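Local coordinates for membrane-associated lipoprotein (PDB 3K63), which is of unknown molecular function, but is probably a lipid-anchored protein of the Ureaplasma cell membrane, represented here by its lipoprotein-associated type-17 domain, at residues D15-K20 against I45-K51; L56-N62 against K80-T86. All coordinates share one frame; numbering follows the deposited sequence.

Contact 1 of 2, residues D15-K20 against I45-K51; sequences DTFDFK and IEIQQHK
Strand 17-20 runs antiparallel to strand 45-49 at 158°, with Asp18-Gln48 and Lys20-Glu46 as hydrogen-bonded pairs alternating with the non-hydrogen-bonded pairs Phe17-Gln49 and Phe19-Ile47. Asp18-Gln48 and Lys20-Glu46 are each joined by two backbone bonds, and the one from Glu46 N to Lys20 O, 2.7 Å, is nearly straight at hydrogen. Beyond the strand end one carbonyl serves two donors: Thr16 O accepts from His50 N at 2.9 Å and from Lys51 N at 3.2 Å, which holds the chain of His50 and Lys51 against Thr16. The Lys51 side chain, bent at chi3 (-71°), then brings NZ to the syn side of Asp15 OD1 at 3.1 Å, a salt bridge between two exposed residues. The imidazole of His50 lays one face over Phe17 CA in a CH-pi contact, 4.3 Å from CA to the ring centroid, while ND1 makes a weak bond to Asp15 O. Gln48 folds at chi2 (82°), turning its amide back over the strand pair; NE2 lies 3.7 Å from Lys20 CB and gives a weak bond to Glu46 OE2. On the other face Phe19 CB meets Ile47 CD1 at 3.9 Å, and the Phe17 ring reaches Ile47 CG2 through CD2. Tyr29 OH bonds Asp18 OD1 and Phe19 N, a tie to the segment leading into helix 34-40. The two phenylalanines pack the sheet on strand 56-64 of the neighbouring three-stranded one, Phe17 lying on Ile58 and Ile60 and Phe19 on Ile60 and Phe63.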
ATOM      1  N   ASP A  15       9.451  -6.874   1.167  1.00 63.14           N
ATOM      2  CA  ASP A  15      10.402  -7.770   0.519  1.00 63.43           C
ATOM      3  C   ASP A  15      10.962  -7.037  -0.696  1.00 65.90           C
ATOM      4  O   ASP A  15      12.061  -6.468  -0.648  1.00 62.59           O
ATOM      5  CB  ASP A  15       9.702  -9.062   0.079  1.00 66.85           C
ATOM      6  CG  ASP A  15      10.630 -10.011  -0.674  1.00 74.13           C
ATOM      7  OD1 ASP A  15      11.866  -9.908  -0.500  1.00 72.50           O
ATOM      8  OD2 ASP A  15      10.121 -10.872  -1.428  1.00 74.87           O
ATOM      9  N   THR A  16      10.180  -7.043  -1.775  1.00 63.69           N
ATOM     10  CA  THR A  16      10.554  -6.382  -3.018  1.00 61.77           C
ATOM     11  C   THR A  16      10.663  -4.878  -2.854  1.00 59.07           C
ATOM     12  O   THR A  16      11.544  -4.250  -3.441  1.00 59.88           O
ATOM     13  CB  THR A  16       9.532  -6.635  -4.111  1.00 61.29           C
ATOM     14  OG1 THR A  16       9.181  -8.025  -4.119  1.00 67.15           O
ATOM     15  CG2 THR A  16      10.116  -6.239  -5.469  1.00 59.04           C
ATOM     16  N   PHE A  17       9.754  -4.294  -2.083  1.00 52.97           N
ATOM     17  CA  PHE A  17       9.781  -2.855  -1.870  1.00 55.12           C
ATOM     18  C   PHE A  17       9.065  -2.448  -0.595  1.00 55.10           C
ATOM     19  O   PHE A  17       8.363  -3.235   0.040  1.00 52.48           O
ATOM     20  CB  PHE A  17       9.113  -2.117  -3.034  1.00 52.96           C
ATOM     21  CG  PHE A  17       7.606  -2.244  -3.050  1.00 53.54           C
ATOM     22  CD1 PHE A  17       7.003  -3.470  -3.312  1.00 50.47           C
ATOM     23  CD2 PHE A  17       6.789  -1.139  -2.788  1.00 49.31           C
ATOM     24  CE1 PHE A  17       5.614  -3.601  -3.316  1.00 48.49           C
ATOM     25  CE2 PHE A  17       5.395  -1.262  -2.790  1.00 48.38           C
ATOM     26  CZ  PHE A  17       4.808  -2.501  -3.056  1.00 49.76           C
ATOM     27  N   ASP A  18       9.252  -1.190  -0.246  1.00 53.04           N
ATOM     28  CA  ASP A  18       8.614  -0.601   0.904  1.00 51.80           C
ATOM     29  C   ASP A  18       8.233   0.794   0.453  1.00 51.47           C
ATOM     30  O   ASP A  18       8.731   1.286  -0.569  1.00 49.14           O
ATOM     31  CB  ASP A  18       9.581  -0.515   2.079  1.00 52.58           C
ATOM     32  CG  ASP A  18       9.712  -1.833   2.827  1.00 61.52           C
ATOM     33  OD1 ASP A  18       8.670  -2.465   3.122  1.00 61.70           O
ATOM     34  OD2 ASP A  18      10.859  -2.233   3.141  1.00 63.98           O
ATOM     35  N   PHE A  19       7.330   1.427   1.186  1.00 51.55           N
ATOM     36  CA  PHE A  19       6.931   2.774   0.840  1.00 46.32           C
ATOM     37  C   PHE A  19       6.942   3.595   2.107  1.00 47.78           C
ATOM     38  O   PHE A  19       6.902   3.069   3.221  1.00 45.36           O
ATOM     39  CB  PHE A  19       5.530   2.810   0.211  1.00 41.49           C
ATOM     40  CG  PHE A  19       4.431   2.385   1.141  1.00 40.35           C
ATOM     41  CD1 PHE A  19       3.932   1.084   1.102  1.00 42.19           C
ATOM     42  CD2 PHE A  19       3.892   3.282   2.059  1.00 40.39           C
ATOM     43  CE1 PHE A  19       2.910   0.679   1.961  1.00 40.84           C
ATOM     44  CE2 PHE A  19       2.870   2.897   2.927  1.00 38.08           C
ATOM     45  CZ  PHE A  19       2.375   1.589   2.879  1.00 39.04           C
ATOM     46  N   LYS A  20       7.015   4.898   1.928  1.00 48.39           N
ATOM     47  CA  LYS A  20       7.007   5.791   3.046  1.00 48.96           C
ATOM     48  C   LYS A  20       6.171   6.936   2.511  1.00 50.16           C
ATOM     49  O   LYS A  20       6.295   7.313   1.346  1.00 43.66           O
ATOM     50  CB  LYS A  20       8.437   6.225   3.371  1.00 59.13           C
ATOM     51  CG  LYS A  20       8.669   6.430   4.864  1.00 65.57           C
ATOM     52  CD  LYS A  20      10.132   6.691   5.251  1.00 69.92           C
ATOM     53  CE  LYS A  20      10.543   8.133   4.957  1.00 71.95           C
ATOM     54  NZ  LYS A  20      11.972   8.364   5.329  1.00 78.00           N
ATOM     55  N   ILE A  45       4.081   9.703  -1.975  1.00 39.08           N
ATOM     56  CA  ILE A  45       4.499   8.362  -1.626  1.00 38.94           C
ATOM     57  C   ILE A  45       5.928   8.219  -2.133  1.00 42.25           C
ATOM     58  O   ILE A  45       6.216   8.527  -3.288  1.00 41.54           O
ATOM     59  CB  ILE A  45       3.624   7.311  -2.320  1.00 35.70           C
ATOM     60  CG1 ILE A  45       2.166   7.476  -1.887  1.00 39.61           C
ATOM     61  CG2 ILE A  45       4.115   5.934  -1.979  1.00 39.11           C
ATOM     62  CD1 ILE A  45       1.147   6.742  -2.776  1.00 41.20           C
ATOM     63  N   GLU A  46       6.826   7.779  -1.264  1.00 43.77           N
ATOM     64  CA  GLU A  46       8.211   7.574  -1.642  1.00 43.83           C
ATOM     65  C   GLU A  46       8.376   6.060  -1.668  1.00 48.80           C
ATOM     66  O   GLU A  46       8.171   5.401  -0.648  1.00 50.24           O
ATOM     67  CB  GLU A  46       9.139   8.152  -0.582  1.00 46.46           C
ATOM     68  CG  GLU A  46      10.627   8.082  -0.924  1.00 56.39           C
ATOM     69  CD  GLU A  46      11.535   8.183   0.310  1.00 65.31           C
ATOM     70  OE1 GLU A  46      11.293   9.072   1.161  1.00 67.84           O
ATOM     71  OE2 GLU A  46      12.490   7.374   0.424  1.00 61.62           O
ATOM     72  N   ILE A  47       8.723   5.506  -2.832  1.00 48.43           N
ATOM     73  CA  ILE A  47       8.923   4.064  -2.969  1.00 46.17           C
ATOM     74  C   ILE A  47      10.386   3.685  -2.781  1.00 49.08           C
ATOM     75  O   ILE A  47      11.279   4.357  -3.302  1.00 48.08           O
ATOM     76  CB  ILE A  47       8.485   3.566  -4.353  1.00 43.50           C
ATOM     77  CG1 ILE A  47       7.012   3.882  -4.584  1.00 42.33           C
ATOM     78  CG2 ILE A  47       8.699   2.073  -4.453  1.00 45.07           C
ATOM     79  CD1 ILE A  47       6.071   3.184  -3.587  1.00 42.62           C
ATOM     80  N   GLN A  48      10.634   2.628  -2.015  1.00 48.72           N
ATOM     81  CA  GLN A  48      11.995   2.156  -1.817  1.00 49.37           C
ATOM     82  C   GLN A  48      12.010   0.796  -2.477  1.00 49.83           C
ATOM     83  O   GLN A  48      11.757  -0.229  -1.839  1.00 50.22           O
ATOM     84  CB  GLN A  48      12.348   1.992  -0.336  1.00 53.74           C
ATOM     85  CG  GLN A  48      12.432   3.284   0.489  1.00 52.80           C
ATOM     86  CD  GLN A  48      11.064   3.772   0.960  1.00 60.08           C
ATOM     87  OE1 GLN A  48      10.289   3.011   1.558  1.00 60.92           O
ATOM     88  NE2 GLN A  48      10.761   5.046   0.695  1.00 57.69           N
ATOM     89  N   GLN A  49      12.265   0.779  -3.774  1.00 53.31           N
ATOM     90  CA  GLN A  49      12.303  -0.491  -4.473  1.00 52.76           C
ATOM     91  C   GLN A  49      13.654  -1.124  -4.177  1.00 55.61           C
ATOM     92  O   GLN A  49      14.696  -0.624  -4.603  1.00 59.54           O
ATOM     93  CB  GLN A  49      12.128  -0.298  -5.981  1.00 49.81           C
ATOM     94  CG  GLN A  49      11.882  -1.606  -6.693  1.00 52.73           C
ATOM     95  CD  GLN A  49      11.515  -1.422  -8.142  1.00 53.27           C
ATOM     96  OE1 GLN A  49      10.935  -0.399  -8.513  1.00 56.24           O
ATOM     97  NE2 GLN A  49      11.830  -2.416  -8.973  1.00 52.65           N
ATOM     98  N   HIS A  50      13.620  -2.225  -3.440  1.00 56.93           N
ATOM     99  CA  HIS A  50      14.826  -2.940  -3.055  1.00 57.28           C
ATOM    100  C   HIS A  50      15.313  -3.919  -4.104  1.00 58.97           C
ATOM    101  O   HIS A  50      16.513  -4.077  -4.289  1.00 66.59           O
ATOM    102  CB  HIS A  50      14.575  -3.713  -1.767  1.00 57.93           C
ATOM    103  CG  HIS A  50      13.981  -2.885  -0.678  1.00 51.09           C
ATOM    104  ND1 HIS A  50      13.049  -3.378   0.208  1.00 61.19           N
ATOM    105  CD2 HIS A  50      14.187  -1.594  -0.328  1.00 57.61           C
ATOM    106  CE1 HIS A  50      12.703  -2.424   1.057  1.00 61.84           C
ATOM    107  NE2 HIS A  50      13.380  -1.331   0.754  1.00 57.77           N
ATOM    108  N   LYS A  51      14.388  -4.580  -4.791  1.00 59.04           N
ATOM    109  CA  LYS A  51      14.775  -5.568  -5.787  1.00 57.84           C
ATOM    110  C   LYS A  51      14.133  -5.379  -7.163  1.00 60.88           C
ATOM    111  O   LYS A  51      13.128  -4.688  -7.312  1.00 57.39           O
ATOM    112  CB  LYS A  51      14.478  -6.965  -5.234  1.00 56.37           C
ATOM    113  CG  LYS A  51      14.797  -7.048  -3.753  1.00 62.67           C
ATOM    114  CD  LYS A  51      15.077  -8.458  -3.248  1.00 71.60           C
ATOM    115  CE  LYS A  51      13.834  -9.335  -3.206  1.00 77.34           C
ATOM    116  NZ  LYS A  51      14.129 -10.644  -2.547  1.00 80.11           N
TER

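Contact 2 of 2, residues L56-N62 against K80-T86; sequences LDIKIIN and KLSLMLT
With CG1 of Ile60 set anti to its carbonyl carbon (chi1 -71°) and its chain extended (chi2 170°), CD1 reaches Leu81 CD2 at 3.5 Å while CG1 meets Leu83 CD2. Ile61 takes the less usual first torsion, chi1 67°, which directs CG2 across Met84, a selenomethionine, to touch its CB at 3.7 Å. Met84 itself is extended until chi3, where the chain bends and lays CE along the Lys59 side chain, 3.7 Å from CG. The strands are antiparallel, and the pairs Asp57-Thr86 and Lys59-Met84 are each closed by two backbone bonds. A classic beta bulge follows: two residues, Ile61 and Asn62, stand opposite the single Ser82, whose O takes a bond from Ile61 N at 2.9 Å and a weak one from Asn62 N; Ser82 N returns a bond to Asn62 O at 2.8 Å. On the apolar face Ile58 and Leu85 lie side by side, and Leu56 CD1 crosses to Leu85 CB; Phe4, Ile7 and Ile11 pack against this end. The opposite face is mixed: beside Met84, Lys59 NZ meets the syn lone pair of Asp57 OD2 at 2.8 Å, and a water within bonding distance of that oxygen, Met84 O and Thr86 OG1 probably bridges the strands, though perhaps not serving every acceptor at once. A second water spans Asn62 OD1 and Ser82 OG, while Asn62 ND2 bonds Tyr41 OH. The chemistry is therefore two-sided, aliphatic packing on the buried face against a salt bridge, waters and the Met84 side chain on the more exposed one, and the lysine probably keeps the Asp57 carboxylate ionised.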
ATOM      1  N   LEU A  56      11.980  -3.925 -13.319  1.00 63.94           N
ATOM      2  CA  LEU A  56      10.649  -3.424 -12.994  1.00 58.66           C
ATOM      3  C   LEU A  56      10.528  -2.079 -12.288  1.00 56.63           C
ATOM      4  O   LEU A  56      11.446  -1.641 -11.585  1.00 54.22           O
ATOM      5  CB  LEU A  56       9.974  -4.502 -12.144  1.00 61.25           C
ATOM      6  CG  LEU A  56       8.833  -4.231 -11.184  1.00 59.01           C
ATOM      7  CD1 LEU A  56       7.558  -4.461 -11.938  1.00 55.46           C
ATOM      8  CD2 LEU A  56       8.926  -5.159  -9.984  1.00 55.16           C
ATOM      9  N   ASP A  57       9.403  -1.402 -12.509  1.00 56.10           N
ATOM     10  CA  ASP A  57       9.150  -0.156 -11.795  1.00 53.35           C
ATOM     11  C   ASP A  57       7.841  -0.372 -11.062  1.00 49.66           C
ATOM     12  O   ASP A  57       6.836  -0.775 -11.659  1.00 46.95           O
ATOM     13  CB  ASP A  57       8.979   1.059 -12.684  1.00 45.27           C
ATOM     14  CG  ASP A  57       8.749   2.324 -11.856  1.00 52.87           C
ATOM     15  OD1 ASP A  57       9.555   2.543 -10.923  1.00 48.54           O
ATOM     16  OD2 ASP A  57       7.784   3.090 -12.114  1.00 58.09           O
ATOM     17  N   ILE A  58       7.861  -0.107  -9.762  1.00 48.91           N
ATOM     18  CA  ILE A  58       6.685  -0.276  -8.923  1.00 46.20           C
ATOM     19  C   ILE A  58       6.198   1.048  -8.368  1.00 46.50           C
ATOM     20  O   ILE A  58       6.943   1.747  -7.678  1.00 45.54           O
ATOM     21  CB  ILE A  58       6.984  -1.135  -7.705  1.00 47.62           C
ATOM     22  CG1 ILE A  58       7.406  -2.553  -8.100  1.00 47.76           C
ATOM     23  CG2 ILE A  58       5.762  -1.153  -6.817  1.00 45.32           C
ATOM     24  CD1 ILE A  58       7.823  -3.412  -6.883  1.00 46.60           C
ATOM     25  N   LYS A  59       4.938   1.371  -8.646  1.00 47.84           N
ATOM     26  CA  LYS A  59       4.317   2.597  -8.139  1.00 40.28           C
ATOM     27  C   LYS A  59       3.025   2.237  -7.443  1.00 38.88           C
ATOM     28  O   LYS A  59       2.296   1.354  -7.893  1.00 39.73           O
ATOM     29  CB  LYS A  59       3.951   3.545  -9.269  1.00 40.38           C
ATOM     30  CG  LYS A  59       5.099   4.326  -9.908  1.00 45.46           C
ATOM     31  CD  LYS A  59       5.831   5.215  -8.910  1.00 46.42           C
ATOM     32  CE  LYS A  59       6.813   6.143  -9.634  1.00 49.48           C
ATOM     33  NZ  LYS A  59       7.809   5.425 -10.487  1.00 53.20           N
ATOM     34  N   ILE A  60       2.733   2.892  -6.330  1.00 41.06           N
ATOM     35  CA  ILE A  60       1.463   2.646  -5.666  1.00 36.18           C
ATOM     36  C   ILE A  60       0.662   3.858  -6.136  1.00 34.05           C
ATOM     37  O   ILE A  60       0.981   4.989  -5.788  1.00 36.47           O
ATOM     38  CB  ILE A  60       1.604   2.687  -4.150  1.00 35.06           C
ATOM     39  CG1 ILE A  60       2.374   1.450  -3.683  1.00 36.40           C
ATOM     40  CG2 ILE A  60       0.226   2.783  -3.498  1.00 33.38           C
ATOM     41  CD1 ILE A  60       2.807   1.493  -2.198  1.00 42.63           C
ATOM     42  N   ILE A  61      -0.362   3.652  -6.947  1.00 32.96           N
ATOM     43  CA  ILE A  61      -1.122   4.801  -7.425  1.00 33.99           C
ATOM     44  C   ILE A  61      -2.344   5.128  -6.544  1.00 33.02           C
ATOM     45  O   ILE A  61      -2.814   6.276  -6.541  1.00 29.53           O
ATOM     46  CB  ILE A  61      -1.516   4.610  -8.927  1.00 37.08           C
ATOM     47  CG1 ILE A  61      -2.521   3.470  -9.093  1.00 37.40           C
ATOM     48  CG2 ILE A  61      -0.274   4.298  -9.737  1.00 32.88           C
ATOM     49  CD1 ILE A  61      -2.943   3.245 -10.578  1.00 30.88           C
ATOM     50  N   ASN A  62      -2.819   4.130  -5.786  1.00 37.16           N
ATOM     51  CA  ASN A  62      -3.970   4.308  -4.881  1.00 38.33           C
ATOM     52  C   ASN A  62      -3.971   3.343  -3.715  1.00 33.44           C
ATOM     53  O   ASN A  62      -3.522   2.209  -3.842  1.00 36.06           O
ATOM     54  CB  ASN A  62      -5.307   4.114  -5.599  1.00 34.44           C
ATOM     55  CG  ASN A  62      -5.573   5.181  -6.631  1.00 36.01           C
ATOM     56  OD1 ASN A  62      -5.406   4.951  -7.829  1.00 40.73           O
ATOM     57  ND2 ASN A  62      -5.967   6.369  -6.175  1.00 33.62           N
ATOM     58  N   LYS A  80      -5.581  -2.237   0.500  1.00 46.13           N
ATOM     59  CA  LYS A  80      -5.523  -2.813  -0.827  1.00 45.57           C
ATOM     60  C   LYS A  80      -4.671  -1.811  -1.598  1.00 47.86           C
ATOM     61  O   LYS A  80      -5.061  -0.656  -1.788  1.00 44.49           O
ATOM     62  CB  LYS A  80      -6.940  -2.887  -1.392  1.00 43.13           C
ATOM     63  CG  LYS A  80      -7.063  -3.625  -2.719  1.00 53.54           C
ATOM     64  CD  LYS A  80      -8.522  -3.859  -3.192  1.00 57.07           C
ATOM     65  CE  LYS A  80      -9.212  -4.928  -2.347  1.00 60.37           C
ATOM     66  NZ  LYS A  80     -10.606  -5.238  -2.806  1.00 54.13           N
ATOM     67  N   LEU A  81      -3.486  -2.240  -2.004  1.00 50.67           N
ATOM     68  CA  LEU A  81      -2.575  -1.380  -2.749  1.00 44.61           C
ATOM     69  C   LEU A  81      -2.778  -1.501  -4.254  1.00 44.28           C
ATOM     70  O   LEU A  81      -2.583  -2.567  -4.844  1.00 44.57           O
ATOM     71  CB  LEU A  81      -1.130  -1.732  -2.420  1.00 44.16           C
ATOM     72  CG  LEU A  81      -0.458  -0.999  -1.266  1.00 43.54           C
ATOM     73  CD1 LEU A  81      -1.156  -1.343   0.029  1.00 43.17           C
ATOM     74  CD2 LEU A  81       1.030  -1.384  -1.213  1.00 42.21           C
ATOM     75  N   SER A  82      -3.171  -0.408  -4.884  1.00 42.66           N
ATOM     76  CA  SER A  82      -3.379  -0.424  -6.317  1.00 40.52           C
ATOM     77  C   SER A  82      -2.012  -0.070  -6.902  1.00 42.27           C
ATOM     78  O   SER A  82      -1.516   1.037  -6.694  1.00 41.26           O
ATOM     79  CB  SER A  82      -4.429   0.616  -6.693  1.00 35.52           C
ATOM     80  OG  SER A  82      -4.754   0.560  -8.066  1.00 35.42           O
ATOM     81  N   LEU A  83      -1.413  -1.014  -7.631  1.00 43.81           N
ATOM     82  CA  LEU A  83      -0.086  -0.832  -8.205  1.00 38.29           C
ATOM     83  C   LEU A  83       0.003  -0.645  -9.698  1.00 43.43           C
ATOM     84  O   LEU A  83      -0.842  -1.122 -10.460  1.00 45.40           O
ATOM     85  CB  LEU A  83       0.778  -2.029  -7.859  1.00 40.44           C
ATOM     86  CG  LEU A  83       0.838  -2.462  -6.402  1.00 44.41           C
ATOM     87  CD1 LEU A  83       1.439  -3.865  -6.320  1.00 47.19           C
ATOM     88  CD2 LEU A  83       1.660  -1.455  -5.619  1.00 44.25           C
HETATM   89  N   MSE A  84       1.041   0.068 -10.116  1.00 43.69           N
HETATM   90  CA  MSE A  84       1.298   0.251 -11.530  1.00 43.27           C
HETATM   91  C   MSE A  84       2.680  -0.362 -11.701  1.00 46.71           C
HETATM   92  O   MSE A  84       3.639   0.074 -11.064  1.00 47.29           O
HETATM   93  CB  MSE A  84       1.335   1.721 -11.915  1.00 40.37           C
HETATM   94  CG  MSE A  84       1.571   1.928 -13.385  1.00 45.15           C
HETATM   95 SE   MSE A  84       1.445   3.753 -13.965  1.00 64.23          SE
HETATM   96  CE  MSE A  84       2.984   4.415 -12.985  1.00 52.18           C
ATOM     97  N   LEU A  85       2.777  -1.392 -12.530  1.00 50.11           N
ATOM     98  CA  LEU A  85       4.049  -2.074 -12.759  1.00 51.39           C
ATOM     99  C   LEU A  85       4.529  -1.859 -14.187  1.00 53.86           C
ATOM    100  O   LEU A  85       3.845  -2.240 -15.143  1.00 56.18           O
ATOM    101  CB  LEU A  85       3.885  -3.572 -12.482  1.00 46.45           C
ATOM    102  CG  LEU A  85       3.240  -3.918 -11.135  1.00 47.60           C
ATOM    103  CD1 LEU A  85       2.939  -5.400 -11.058  1.00 48.05           C
ATOM    104  CD2 LEU A  85       4.165  -3.504 -10.014  1.00 47.44           C
ATOM    105  N   THR A  86       5.696  -1.238 -14.337  1.00 51.34           N
ATOM    106  CA  THR A  86       6.232  -1.008 -15.675  1.00 56.11           C
ATOM    107  C   THR A  86       7.335  -2.000 -16.015  1.00 56.02           C
ATOM    108  O   THR A  86       8.292  -2.173 -15.265  1.00 57.00           O
ATOM    109  CB  THR A  86       6.794   0.402 -15.827  1.00 54.00           C
ATOM    110  OG1 THR A  86       5.771   1.363 -15.556  1.00 51.22           O
ATOM    111  CG2 THR A  86       7.296   0.615 -17.237  1.00 51.16           C
TER
HETATM  112  O   HOH W   1       5.262   1.785 -12.857  1.00 47.15           O
HETATM  113  O   HOH W   2      -6.474   2.386  -9.232  1.00 40.68           O

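Overall arrangement
From the N terminus, the chain passes helix 4-7 and lays down strand 17-21; contact 1 closes when strand 45-49 returns beside it, after an excursion containing helix 34-40. A short connection leads to strand 56-64, and contact 2 closes after helix 70-76, when strand 79-87 pairs with it. The contacts are in series, neither nested nor crossed, and strand 93-100 then completes the three-stranded sheet. Their centres lie about 10 Å apart. Gln49 reaches across, its NE2 probably hydrogen-bonded to Leu56 O at 2.8 Å, and Ile45 CD1 packs against Ile60 O at 3.5 Å; the two sheets also share an apolar layer.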